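Local coordinates for quinone oxidoreductase 1 (Escherichia coli, PDB 1QOR), which catalyses the one-electron reduction of quinones to semiquinones at the expense of NADPH, working as a homodimer of the zinc-containing alcohol dehydrogenase family, at residues Glu28-Val33 against Asn100-Lys105; Glu64-Val69 against Gln117-Phe122; Thr3-His8 against Leu16-Phe21; Arg84-Gln89 against Ala107-Ala112; Gly154-Gln159 against Ile292-Ala297. One frame throughout, in Å; residues are numbered along the deposited sequence.

Contact 1. Residues Glu28-Val33 against Asn100-Lys105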
# COMPACT_ATOMS: atom_id res chain seq x y z
N GLU A 28 -15.17 6.20 36.19
CA GLU A 28 -14.03 6.80 36.88
C GLU A 28 -13.03 7.52 35.97
O GLU A 28 -12.37 8.46 36.41
CB GLU A 28 -13.28 5.72 37.68
N ASN A 29 -12.91 7.05 34.72
CA ASN A 29 -11.98 7.63 33.75
C ASN A 29 -12.66 8.51 32.66
O ASN A 29 -12.04 8.83 31.65
CB ASN A 29 -11.15 6.51 33.10
CG ASN A 29 -12.02 5.48 32.32
OD1 ASN A 29 -13.25 5.42 32.48
ND2 ASN A 29 -11.38 4.68 31.48
N GLU A 30 -13.89 8.91 32.89
CA GLU A 30 -14.66 9.72 31.96
C GLU A 30 -15.00 11.11 32.49
O GLU A 30 -14.84 11.40 33.67
CB GLU A 30 -15.98 9.01 31.64
CG GLU A 30 -15.85 7.60 31.07
CD GLU A 30 -17.19 6.99 30.64
OE1 GLU A 30 -18.24 7.30 31.25
OE2 GLU A 30 -17.19 6.18 29.68
N ILE A 31 -15.50 11.97 31.60
CA ILE A 31 -15.95 13.31 31.97
C ILE A 31 -17.31 13.38 31.27
O ILE A 31 -17.57 12.60 30.34
CB ILE A 31 -15.04 14.44 31.38
CG1 ILE A 31 -14.99 14.35 29.84
CG2 ILE A 31 -13.68 14.38 32.02
CD1 ILE A 31 -14.18 15.43 29.12
N GLN A 32 -18.21 14.22 31.77
CA GLN A 32 -19.51 14.39 31.17
C GLN A 32 -19.50 15.78 30.57
O GLN A 32 -19.13 16.75 31.25
CB GLN A 32 -20.58 14.33 32.23
CG GLN A 32 -21.93 14.74 31.73
CD GLN A 32 -23.00 14.28 32.67
OE1 GLN A 32 -23.21 13.06 32.84
NE2 GLN A 32 -23.67 15.23 33.34
N VAL A 33 -19.97 15.90 29.33
CA VAL A 33 -19.95 17.19 28.65
C VAL A 33 -21.30 17.64 28.16
O VAL A 33 -22.07 16.85 27.62
CB VAL A 33 -18.97 17.14 27.43
CG1 VAL A 33 -19.05 18.39 26.58
CG2 VAL A 33 -17.55 16.88 27.93
N ASN A 100 -20.98 11.23 27.74
CA ASN A 100 -19.85 10.92 28.61
C ASN A 100 -18.71 10.47 27.69
O ASN A 100 -18.96 9.77 26.71
CB ASN A 100 -20.20 9.85 29.67
CG ASN A 100 -21.26 10.31 30.64
OD1 ASN A 100 -21.22 11.42 31.15
ND2 ASN A 100 -22.24 9.47 30.88
N ILE A 101 -17.48 10.87 27.98
CA ILE A 101 -16.36 10.57 27.13
C ILE A 101 -15.13 10.21 27.95
O ILE A 101 -14.89 10.79 29.01
CB ILE A 101 -15.97 11.85 26.23
CG1 ILE A 101 -17.14 12.33 25.40
CG2 ILE A 101 -14.78 11.56 25.31
CD1 ILE A 101 -17.85 13.49 26.02
N ILE A 102 -14.33 9.26 27.45
CA ILE A 102 -13.08 8.88 28.11
C ILE A 102 -12.26 10.17 28.04
O ILE A 102 -12.04 10.72 26.96
CB ILE A 102 -12.33 7.73 27.35
CG1 ILE A 102 -12.87 6.36 27.75
CG2 ILE A 102 -10.85 7.73 27.68
CD1 ILE A 102 -14.37 6.20 27.56
N ALA A 103 -11.82 10.63 29.20
CA ALA A 103 -11.06 11.86 29.34
C ALA A 103 -9.75 11.97 28.55
O ALA A 103 -9.29 13.09 28.30
CB ALA A 103 -10.83 12.15 30.82
N ASP A 104 -9.11 10.87 28.19
CA ASP A 104 -7.87 10.95 27.41
C ASP A 104 -8.12 11.34 25.99
O ASP A 104 -7.18 11.65 25.27
CB ASP A 104 -7.16 9.61 27.33
CG ASP A 104 -6.48 9.26 28.59
OD1 ASP A 104 -6.23 10.15 29.43
OD2 ASP A 104 -6.19 8.05 28.73
N LYS A 105 -9.36 11.18 25.56
CA LYS A 105 -9.77 11.49 24.22
C LYS A 105 -10.22 12.95 24.05
O LYS A 105 -10.56 13.35 22.94
CB LYS A 105 -10.95 10.59 23.82
CG LYS A 105 -10.72 9.09 23.97
CD LYS A 105 -9.67 8.59 23.02
O HOH W 1 -9.18 8.59 30.75
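Ile31 and Ile101 face each other as a hydrogen-bonded antiparallel pair, and their backbones supply two of the three hydrogen bonds of this contact. Ile31 N donates to Ile101 O, and Ile101 N returns a bond of 2.9 Å to Ile31 O. Beyond the strand end, Ala103 N reaches Asn29 O at 3.0 Å with a nearly straight N-H...O angle of 167°, and a water also donates to that carbonyl. Both strands, 30-35 and 98-102, belong to the sheet of the GroES-like domain of the alcohol dehydrogenase family, where strand 65-72 pairs with 30-35 on its other edge. Apolar contacts gather on the face of the two isoleucines. Ile31 CG2 packs on Ala103 CB at 3.8 Å, while Val33 CG2 meets Ile101 CD1 at 3.9 Å; Val69 and Tyr87 add to this layer. Glu30 and Asn100 meet by packing, their polar ends being bonded elsewhere. With CG anti to its carbonyl carbon (chi1 -57°) and an extended chain, Glu30 crosses Asn100 at about a right angle, OE1 lying 3.6 Å from Asn100 CB. Its other oxygen, OE2, rests 3.5 Å from Ile102 CD1, and OE1 is hydrogen-bonded to Ala27 N. An alanine in place of Glu30 would probably leave Ala27 N without this acceptor and uncover Ile102 CD1. Asn100 ND2 is bonded to Ala24 O.

Contact 2. Residues Glu64-Val69 against Gln117-Phe122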
# COMPACT_ATOMS: atom_id res chain seq x y z
N GLU A 64 -17.96 13.31 17.54
CA GLU A 64 -17.33 14.65 17.65
C GLU A 64 -18.22 15.75 18.22
O GLU A 64 -19.33 15.95 17.75
CB GLU A 64 -16.86 15.12 16.27
CG GLU A 64 -16.03 16.40 16.32
CD GLU A 64 -15.74 17.00 14.93
OE1 GLU A 64 -16.45 16.70 13.94
OE2 GLU A 64 -14.78 17.79 14.82
N ALA A 65 -17.73 16.49 19.20
CA ALA A 65 -18.51 17.56 19.75
C ALA A 65 -17.61 18.38 20.64
O ALA A 65 -16.50 17.94 21.00
CB ALA A 65 -19.72 17.03 20.51
N ALA A 66 -18.08 19.59 20.97
CA ALA A 66 -17.33 20.53 21.82
C ALA A 66 -18.32 21.07 22.84
O ALA A 66 -19.52 21.21 22.53
CB ALA A 66 -16.75 21.70 20.96
N GLY A 67 -17.84 21.35 24.05
CA GLY A 67 -18.75 21.89 25.05
C GLY A 67 -18.10 22.11 26.39
O GLY A 67 -16.86 22.16 26.50
N ILE A 68 -18.92 22.17 27.44
CA ILE A 68 -18.41 22.39 28.79
C ILE A 68 -18.53 21.16 29.67
O ILE A 68 -19.57 20.49 29.70
CB ILE A 68 -19.09 23.60 29.50
CG1 ILE A 68 -18.73 24.89 28.77
CG2 ILE A 68 -18.53 23.79 30.91
CD1 ILE A 68 -19.89 25.47 28.07
N VAL A 69 -17.45 20.84 30.35
CA VAL A 69 -17.45 19.69 31.22
C VAL A 69 -18.36 19.94 32.42
O VAL A 69 -18.14 20.87 33.20
CB VAL A 69 -16.04 19.40 31.67
CG1 VAL A 69 -16.02 18.30 32.70
CG2 VAL A 69 -15.23 19.00 30.48
N GLN A 117 -16.39 26.54 16.09
CA GLN A 117 -15.18 26.41 15.28
C GLN A 117 -14.53 25.08 15.55
O GLN A 117 -13.97 24.45 14.65
CB GLN A 117 -14.14 27.48 15.61
CG GLN A 117 -14.46 28.84 15.08
CD GLN A 117 -13.44 29.86 15.56
OE1 GLN A 117 -13.14 29.96 16.76
NE2 GLN A 117 -12.85 30.59 14.62
N ALA A 118 -14.57 24.69 16.82
CA ALA A 118 -13.98 23.44 17.27
C ALA A 118 -14.70 22.22 16.69
O ALA A 118 -14.06 21.34 16.11
CB ALA A 118 -13.96 23.41 18.79
N ALA A 119 -16.03 22.21 16.76
CA ALA A 119 -16.82 21.10 16.23
C ALA A 119 -16.84 21.09 14.69
O ALA A 119 -17.32 20.11 14.06
CB ALA A 119 -18.26 21.16 16.78
N ALA A 120 -16.42 22.18 14.06
CA ALA A 120 -16.41 22.23 12.61
C ALA A 120 -15.07 21.66 12.07
O ALA A 120 -14.96 21.24 10.90
CB ALA A 120 -16.57 23.70 12.13
N SER A 121 -14.09 21.54 12.95
CA SER A 121 -12.78 21.20 12.46
C SER A 121 -11.91 20.26 13.23
O SER A 121 -10.79 19.99 12.79
CB SER A 121 -12.01 22.52 12.40
OG SER A 121 -11.87 23.01 13.74
N PHE A 122 -12.36 19.79 14.40
CA PHE A 122 -11.49 18.91 15.18
C PHE A 122 -11.19 17.53 14.54
O PHE A 122 -10.03 17.19 14.28
CB PHE A 122 -11.99 18.79 16.63
CG PHE A 122 -10.93 18.31 17.60
CD1 PHE A 122 -9.73 19.02 17.76
CD2 PHE A 122 -11.11 17.13 18.33
CE1 PHE A 122 -8.73 18.56 18.63
CE2 PHE A 122 -10.12 16.67 19.20
CZ PHE A 122 -8.93 17.38 19.35
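Ala66 CB meets Ala118 CB at 3.9 Å, the point where a strand of the GroES-like domain sheet packs on helix 115-135. The strand is 65-72, and small side chains let the two elements come close: Ala66 CB also lies 4.5 Å from Ala119 CB, so one methyl group sits against two on the helix. Val86 of the neighbouring strand 84-87 touches both Ala66 and Ala118 and continues the apolar layer.

Beside this apolar patch, the carboxylate of Glu64 packs against the helix backbone, and its clear hydrogen bonds run to residues beyond the two segments. Glu64, just ahead of Ala65, sends an extended side chain toward the helix, its CG anti to the backbone N (chi1 -172°). The carboxylate comes up beside the helix backbone at Ala119 and Phe122, OE1 lying 3.5 Å from Ala119 O, and its plane is turned 37° from the Phe122 ring. OE2 lies 3.5 Å from Phe122 CB and accepts a hydrogen bond from Leu123 N, while OE1 is hydrogen-bonded to Asn41 ND2. A buried carboxylate thus has a partner on each oxygen, about 8 Å from the bound NADPH.

By contrast, the contact thins out quickly along the strand. From Gly67 onward the strand runs away from the helix, and Ile68 is only partly buried. On the helix, Gln117 is likewise partly exposed. Phe122 directs its ring away to helix 273-288, and Ser121 OG turns back to donate to Gln117 O at 2.7 Å.

Contact 3. Residues Thr3-His8 against Leu16-Phe21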
# COMPACT_ATOMS: atom_id res chain seq x y z
N THR A 3 -31.43 15.25 25.25
CA THR A 3 -31.95 14.72 24.00
C THR A 3 -30.79 14.09 23.25
O THR A 3 -29.69 14.63 23.27
CB THR A 3 -32.50 15.81 23.12
OG1 THR A 3 -33.48 16.55 23.86
CG2 THR A 3 -33.13 15.23 21.86
N ARG A 4 -31.01 12.95 22.62
CA ARG A 4 -29.99 12.28 21.84
C ARG A 4 -30.70 11.78 20.60
O ARG A 4 -31.94 11.70 20.56
CB ARG A 4 -29.37 11.09 22.60
CG ARG A 4 -30.20 9.79 22.55
CD ARG A 4 -29.80 8.73 23.59
NE ARG A 4 -28.42 8.25 23.45
CZ ARG A 4 -28.03 7.15 22.78
NH1 ARG A 4 -28.93 6.37 22.16
NH2 ARG A 4 -26.74 6.81 22.75
N ILE A 5 -29.93 11.52 19.55
CA ILE A 5 -30.49 10.98 18.32
C ILE A 5 -30.13 9.51 18.35
O ILE A 5 -29.05 9.13 18.82
CB ILE A 5 -29.84 11.61 17.06
CG1 ILE A 5 -30.23 13.09 16.93
CG2 ILE A 5 -30.26 10.85 15.82
CD1 ILE A 5 -31.72 13.33 16.79
N GLU A 6 -31.04 8.67 17.88
CA GLU A 6 -30.73 7.26 17.82
C GLU A 6 -31.46 6.58 16.70
O GLU A 6 -32.35 7.17 16.09
CB GLU A 6 -30.94 6.57 19.16
CG GLU A 6 -32.36 6.48 19.61
CD GLU A 6 -32.47 5.64 20.87
OE1 GLU A 6 -31.74 5.95 21.86
OE2 GLU A 6 -33.29 4.69 20.86
N PHE A 7 -30.94 5.43 16.30
CA PHE A 7 -31.57 4.66 15.23
C PHE A 7 -31.64 3.19 15.71
O PHE A 7 -30.79 2.72 16.46
CB PHE A 7 -30.85 4.86 13.86
CG PHE A 7 -29.43 4.35 13.81
CD1 PHE A 7 -28.38 5.09 14.36
CD2 PHE A 7 -29.15 3.12 13.21
CE1 PHE A 7 -27.05 4.60 14.30
CE2 PHE A 7 -27.84 2.62 13.15
CZ PHE A 7 -26.79 3.36 13.70
N HIS A 8 -32.75 2.55 15.37
CA HIS A 8 -33.07 1.18 15.76
C HIS A 8 -32.88 0.20 14.60
O HIS A 8 -32.98 -1.02 14.80
CB HIS A 8 -34.54 1.10 16.24
CG HIS A 8 -34.80 1.84 17.53
ND1 HIS A 8 -35.60 1.34 18.53
CD2 HIS A 8 -34.37 3.05 17.97
CE1 HIS A 8 -35.65 2.20 19.54
NE2 HIS A 8 -34.91 3.25 19.22
N LEU A 16 -33.36 8.18 11.57
CA LEU A 16 -32.83 8.84 12.76
C LEU A 16 -33.98 9.40 13.60
O LEU A 16 -34.89 10.03 13.05
CB LEU A 16 -31.84 9.94 12.36
CG LEU A 16 -30.52 9.52 11.70
CD1 LEU A 16 -29.78 10.77 11.30
CD2 LEU A 16 -29.65 8.63 12.61
N GLN A 17 -33.95 9.17 14.92
CA GLN A 17 -35.01 9.69 15.77
C GLN A 17 -34.51 10.32 17.06
O GLN A 17 -33.58 9.82 17.70
CB GLN A 17 -36.08 8.62 16.04
CG GLN A 17 -35.67 7.43 16.92
CD GLN A 17 -36.80 6.37 17.06
OE1 GLN A 17 -37.29 6.09 18.18
NE2 GLN A 17 -37.20 5.78 15.94
N ALA A 18 -35.06 11.49 17.39
CA ALA A 18 -34.68 12.19 18.62
C ALA A 18 -35.39 11.48 19.78
O ALA A 18 -36.53 11.03 19.62
CB ALA A 18 -35.09 13.63 18.54
N VAL A 19 -34.70 11.30 20.90
CA VAL A 19 -35.33 10.64 22.05
C VAL A 19 -34.86 11.27 23.33
O VAL A 19 -33.70 11.63 23.46
CB VAL A 19 -35.06 9.08 22.13
CG1 VAL A 19 -35.37 8.39 20.81
CG2 VAL A 19 -33.64 8.76 22.61
N GLU A 20 -35.76 11.40 24.30
CA GLU A 20 -35.36 11.98 25.57
C GLU A 20 -34.69 10.94 26.44
O GLU A 20 -34.94 9.75 26.29
CB GLU A 20 -36.54 12.61 26.29
N PHE A 21 -33.77 11.38 27.28
CA PHE A 21 -33.09 10.46 28.15
C PHE A 21 -32.43 11.22 29.28
O PHE A 21 -32.37 12.45 29.24
CB PHE A 21 -32.06 9.63 27.40
CG PHE A 21 -30.77 10.36 27.15
CD1 PHE A 21 -30.72 11.48 26.31
CD2 PHE A 21 -29.60 9.97 27.82
CE1 PHE A 21 -29.54 12.19 26.15
CE2 PHE A 21 -28.41 10.70 27.65
CZ PHE A 21 -28.38 11.80 26.82
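A two-stranded antiparallel hairpin near the N-terminus brings Arg4 opposite Val19 and Glu6 opposite Gln17. Each is a hydrogen-bonded pair, and the four N-H...O bonds include Val19 N to Arg4 O and Glu6 N to Gln17 O, both 2.8 Å. On the Arg4 and Glu6 face, Val19 CG2 is wedged between the two long chains, 3.6 Å from Arg4 CG and 3.5 Å from Glu6 OE1. Arg4 CD lies over one face of the Phe21 ring in a CH-pi contact, 4.1 Å from the centroid and displaced toward the rim. Beyond it the Arg4 chain bends at chi3 (-61°), and NH1 forms a 2.9 Å salt bridge with Glu6 OE1. That oxygen is approached from above the carboxylate plane, whereas Glu6 OE2 takes His8 NE2 on its anti lone pair at 2.7 Å. The carboxylate thus joins Arg4 and His8, two residues before and after it in the chain.

On the other face of the hairpin, Ile5 is buried: its CD1 touches Ala18 CB at 3.8 Å and its CG2 rests on Leu16 CB, the two side chains crossing at about a right angle. Leu16 CD2 reaches Phe7, and Leu304 and Ala307 pack on Ile5.

Contact 4. Residues Arg84-Gln89 against Ala107-Ala112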
# COMPACT_ATOMS: atom_id res chain seq x y z
N ARG A 84 -13.56 23.98 28.96
CA ARG A 84 -14.14 23.95 27.61
C ARG A 84 -13.35 22.89 26.86
O ARG A 84 -12.12 22.95 26.83
CB ARG A 84 -13.95 25.29 26.90
CG ARG A 84 -14.59 26.50 27.59
CD ARG A 84 -14.93 27.65 26.59
NE ARG A 84 -13.77 27.90 25.75
CZ ARG A 84 -13.81 28.18 24.46
NH1 ARG A 84 -14.94 28.28 23.77
NH2 ARG A 84 -12.65 28.22 23.83
N VAL A 85 -14.02 21.89 26.29
CA VAL A 85 -13.30 20.81 25.60
C VAL A 85 -13.91 20.43 24.25
O VAL A 85 -15.07 20.77 23.96
CB VAL A 85 -13.27 19.50 26.46
CG1 VAL A 85 -12.65 19.75 27.80
CG2 VAL A 85 -14.67 18.97 26.63
N VAL A 86 -13.10 19.75 23.43
CA VAL A 86 -13.57 19.21 22.16
C VAL A 86 -13.11 17.75 22.16
O VAL A 86 -12.05 17.41 22.70
CB VAL A 86 -12.83 19.72 20.86
CG1 VAL A 86 -13.82 20.13 19.79
CG2 VAL A 86 -11.66 20.62 21.11
N TYR A 87 -13.82 16.94 21.40
CA TYR A 87 -13.41 15.56 21.25
C TYR A 87 -13.85 15.08 19.87
O TYR A 87 -14.85 15.57 19.32
CB TYR A 87 -13.97 14.67 22.37
CG TYR A 87 -15.45 14.80 22.57
CD1 TYR A 87 -16.34 13.99 21.88
CD2 TYR A 87 -15.95 15.73 23.48
CE1 TYR A 87 -17.71 14.12 22.09
CE2 TYR A 87 -17.30 15.87 23.69
CZ TYR A 87 -18.19 15.06 23.00
OH TYR A 87 -19.55 15.24 23.26
N ALA A 88 -13.06 14.17 19.29
CA ALA A 88 -13.32 13.60 17.96
C ALA A 88 -13.56 12.08 18.00
O ALA A 88 -14.10 11.49 17.03
CB ALA A 88 -12.14 13.88 17.05
N GLN A 89 -13.14 11.45 19.09
CA GLN A 89 -13.21 9.99 19.19
C GLN A 89 -13.95 9.46 20.41
O GLN A 89 -13.39 8.70 21.17
CB GLN A 89 -11.77 9.44 19.23
CG GLN A 89 -10.91 9.84 18.04
CD GLN A 89 -9.43 9.89 18.39
OE1 GLN A 89 -8.97 10.74 19.19
NE2 GLN A 89 -8.66 8.96 17.80
N ALA A 107 -9.65 17.21 24.38
CA ALA A 107 -8.64 18.26 24.44
C ALA A 107 -9.24 19.55 25.00
O ALA A 107 -10.42 19.90 24.74
CB ALA A 107 -8.01 18.51 23.06
N ILE A 108 -8.44 20.24 25.82
CA ILE A 108 -8.88 21.50 26.40
C ILE A 108 -8.82 22.56 25.29
O ILE A 108 -7.77 22.79 24.70
CB ILE A 108 -7.93 21.97 27.51
CG1 ILE A 108 -7.81 20.90 28.61
CG2 ILE A 108 -8.42 23.35 28.04
CD1 ILE A 108 -9.06 20.72 29.47
N LEU A 109 -9.94 23.19 25.02
CA LEU A 109 -10.04 24.22 24.00
C LEU A 109 -9.41 25.56 24.39
O LEU A 109 -9.58 26.02 25.51
CB LEU A 109 -11.51 24.50 23.74
CG LEU A 109 -12.16 24.05 22.46
CD1 LEU A 109 -13.45 24.87 22.33
CD2 LEU A 109 -11.25 24.30 21.29
N PRO A 110 -8.61 26.17 23.49
CA PRO A 110 -8.06 27.46 23.91
C PRO A 110 -9.21 28.49 23.82
O PRO A 110 -10.09 28.38 22.97
CB PRO A 110 -7.00 27.73 22.83
CG PRO A 110 -6.62 26.31 22.34
CD PRO A 110 -7.97 25.69 22.25
N ALA A 111 -9.15 29.51 24.66
CA ALA A 111 -10.17 30.55 24.71
C ALA A 111 -10.48 31.14 23.36
O ALA A 111 -11.63 31.43 23.07
CB ALA A 111 -9.74 31.66 25.65
N ALA A 112 -9.46 31.31 22.53
CA ALA A 112 -9.65 31.91 21.21
C ALA A 112 -10.48 31.08 20.24
O ALA A 112 -10.84 31.53 19.14
CB ALA A 112 -8.31 32.19 20.59
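Arg84 touches the second segment with both its backbone and its long side chain. Its carbonyl O accepts Leu109 N at 2.8 Å, the donor tilted 33° from the carbonyl plane. The side chain leaves with CG anti to the carbonyl carbon (chi1 -60°) and bends at chi3, and its guanidinium comes to lie with one face against Leu109 CD1, which is 3.8 Å from NH2. Pro110 O sits at the edge of the same group, 2.7 Å from NH2, and this nitrogen is hydrogen-bonded to Ile113 O. Phe115 adds a cation-pi contact. A leucine in place of Arg84 would probably cost Ile113 O its guanidinium donor and Phe115 its cationic partner.

Next comes Val85, in a non-hydrogen-bonded pair with Ile108. Its CG1 packs on Ile108 CD1 at 4.1 Å, and its CA makes a short CA-H...O approach to Ala107 O. Strands 84-87 and 106-108 run antiparallel here in the GroES-like domain sheet, with strand 65-72 pairing with the other edge of 84-87.

Val86 closes the ladder as a hydrogen-bonded pair with Ala107: Val86 N donates to Ala107 O, and Ala107 N returns a bond to Val86 O at 2.9 Å, nearly straight at 172°. On the face opposite Val85, Val86 CG2 meets Leu109 CD2 at 3.7 Å, the two side chains crossing at about a right angle. Phe284 of helix 273-288 touches both Val86 and Leu109.

Contact 5. Residues Gly154-Gln159 against Ile292-Ala297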
# COMPACT_ATOMS: atom_id res chain seq x y z
N GLY A 154 -11.84 18.58 2.79
CA GLY A 154 -11.23 19.25 1.64
C GLY A 154 -10.77 20.69 1.86
O GLY A 154 -9.58 21.00 1.72
N LEU A 155 -11.70 21.53 2.30
CA LEU A 155 -11.41 22.93 2.54
C LEU A 155 -10.30 23.14 3.59
O LEU A 155 -9.49 24.09 3.48
CB LEU A 155 -12.70 23.69 2.89
CG LEU A 155 -13.25 24.75 1.91
CD1 LEU A 155 -12.84 24.58 0.42
CD2 LEU A 155 -14.75 24.85 2.10
N ILE A 156 -10.22 22.25 4.59
CA ILE A 156 -9.15 22.36 5.57
C ILE A 156 -7.85 21.93 4.88
O ILE A 156 -6.77 22.51 5.10
CB ILE A 156 -9.40 21.48 6.82
CG1 ILE A 156 -10.56 22.04 7.64
CG2 ILE A 156 -8.15 21.40 7.69
CD1 ILE A 156 -11.03 21.11 8.80
N ALA A 157 -7.94 20.89 4.05
CA ALA A 157 -6.75 20.41 3.35
C ALA A 157 -6.17 21.52 2.43
O ALA A 157 -4.96 21.71 2.35
CB ALA A 157 -7.08 19.14 2.56
N CYS A 158 -7.04 22.23 1.72
CA CYS A 158 -6.59 23.34 0.86
C CYS A 158 -5.73 24.40 1.63
O CYS A 158 -4.63 24.76 1.20
CB CYS A 158 -7.81 24.01 0.25
SG CYS A 158 -8.59 23.07 -1.04
N GLN A 159 -6.21 24.81 2.81
CA GLN A 159 -5.60 25.83 3.63
C GLN A 159 -4.35 25.35 4.26
O GLN A 159 -3.37 26.11 4.36
CB GLN A 159 -6.60 26.32 4.66
CG GLN A 159 -7.89 26.82 4.01
CD GLN A 159 -8.90 27.36 5.00
OE1 GLN A 159 -8.75 28.48 5.51
NE2 GLN A 159 -9.97 26.56 5.29
N ILE A 292 -6.01 28.88 9.12
CA ILE A 292 -7.05 27.97 8.64
C ILE A 292 -8.37 28.53 9.14
O ILE A 292 -8.52 28.70 10.33
CB ILE A 292 -6.81 26.53 9.16
CG1 ILE A 292 -5.54 25.94 8.49
CG2 ILE A 292 -8.07 25.64 8.94
CD1 ILE A 292 -5.13 24.59 9.02
N LYS A 293 -9.28 28.87 8.23
CA LYS A 293 -10.59 29.42 8.59
C LYS A 293 -11.56 28.27 8.61
O LYS A 293 -11.64 27.48 7.63
CB LYS A 293 -11.10 30.39 7.52
CG LYS A 293 -10.16 31.49 7.04
CD LYS A 293 -9.63 32.35 8.17
CE LYS A 293 -8.99 33.66 7.62
NZ LYS A 293 -7.91 33.46 6.58
N VAL A 294 -12.36 28.17 9.67
CA VAL A 294 -13.32 27.08 9.75
C VAL A 294 -14.72 27.54 10.12
O VAL A 294 -15.47 26.81 10.74
CB VAL A 294 -12.87 25.92 10.71
CG1 VAL A 294 -11.55 25.32 10.27
CG2 VAL A 294 -12.77 26.41 12.11
N ASP A 295 -15.09 28.75 9.73
CA ASP A 295 -16.41 29.25 10.05
C ASP A 295 -17.41 28.50 9.18
O ASP A 295 -17.10 28.12 8.06
CB ASP A 295 -16.44 30.76 9.86
CG ASP A 295 -15.31 31.47 10.64
OD1 ASP A 295 -15.12 31.14 11.86
OD2 ASP A 295 -14.61 32.33 10.04
N VAL A 296 -18.59 28.23 9.72
CA VAL A 296 -19.63 27.46 9.03
C VAL A 296 -20.80 28.29 8.49
O VAL A 296 -21.36 29.11 9.20
CB VAL A 296 -20.19 26.32 10.01
CG1 VAL A 296 -21.44 25.64 9.45
CG2 VAL A 296 -19.11 25.27 10.25
N ALA A 297 -21.18 28.03 7.24
CA ALA A 297 -22.31 28.71 6.60
C ALA A 297 -23.50 28.54 7.54
O ALA A 297 -23.71 27.45 8.07
CB ALA A 297 -22.63 28.04 5.27
O HOH W 2 -7.25 30.78 4.77
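Gln159 CB lies 4.0 Å from Ile292 CG1 where helix 152-164 meets the segment 292-297, an apolar start to a side chain that ends in polar contacts. CG stands anti to the carbonyl carbon (chi1 -55°), and the chain runs on extended to CD, which lies near both the N and the O of Lys293. At the tip the amide splits its work. OE1 accepts Lys293 N at 2.8 Å with an almost linear N-H...O angle of 177°, although the donor stands above the plane of the amide carbonyl. A water also donates to OE1, and is weakly bonded to Lys293 NZ, whose stronger partner is Gly290 O. NE2 gives one hydrogen to Lys293 O at 3.0 Å, in the carbonyl plane and on a lone pair. It also donates to Leu155 O, one turn back in its own helix, at 3.1 Å.

Alongside the amide, Ile156 CG2 approaches Ile292 CG2 at 4.4 Å, and its CG1 lies 4.3 Å from Val294 CG1. Val128 of helix 115-135 covers Ile156 further. The helix belongs to the Rossmann-type nucleotide-binding domain, and Ile156 is about 8 Å from the bound NADPH.

The N-H and C=O of Lys293 are thus both satisfied by one side chain, much as a neighbouring strand would do it, and the three hydrogen bonds with protein atoms would be expected to hold the amide's rotation.

Contacts 1, 2 and 4 share the sheet of the GroES-like domain. Contacts 2 and 4 lie closest, their centres 6 Å apart, joined by probable backbone hydrogen bonds from Gly67 N to Val85 O (2.8 Å) and Tyr87 N to Ala65 O (2.9 Å). Contact 1 touches both, Ile101 CD1 reaching Tyr87 CE2 at 3.4 Å. Contact 5, in contrast, reaches the Rossmann-type domain, and its loop packs on the helix of contact 2, with Val294 CG1 3.6 Å from Ser121 CB. Contacts 2 and 5 both approach the NADPH, the side chains of Glu64 and Ile156 each lying about 8 Å from it. The hairpin of contact 3 stands apart, its nearest atoms about 7 Å from contact 1.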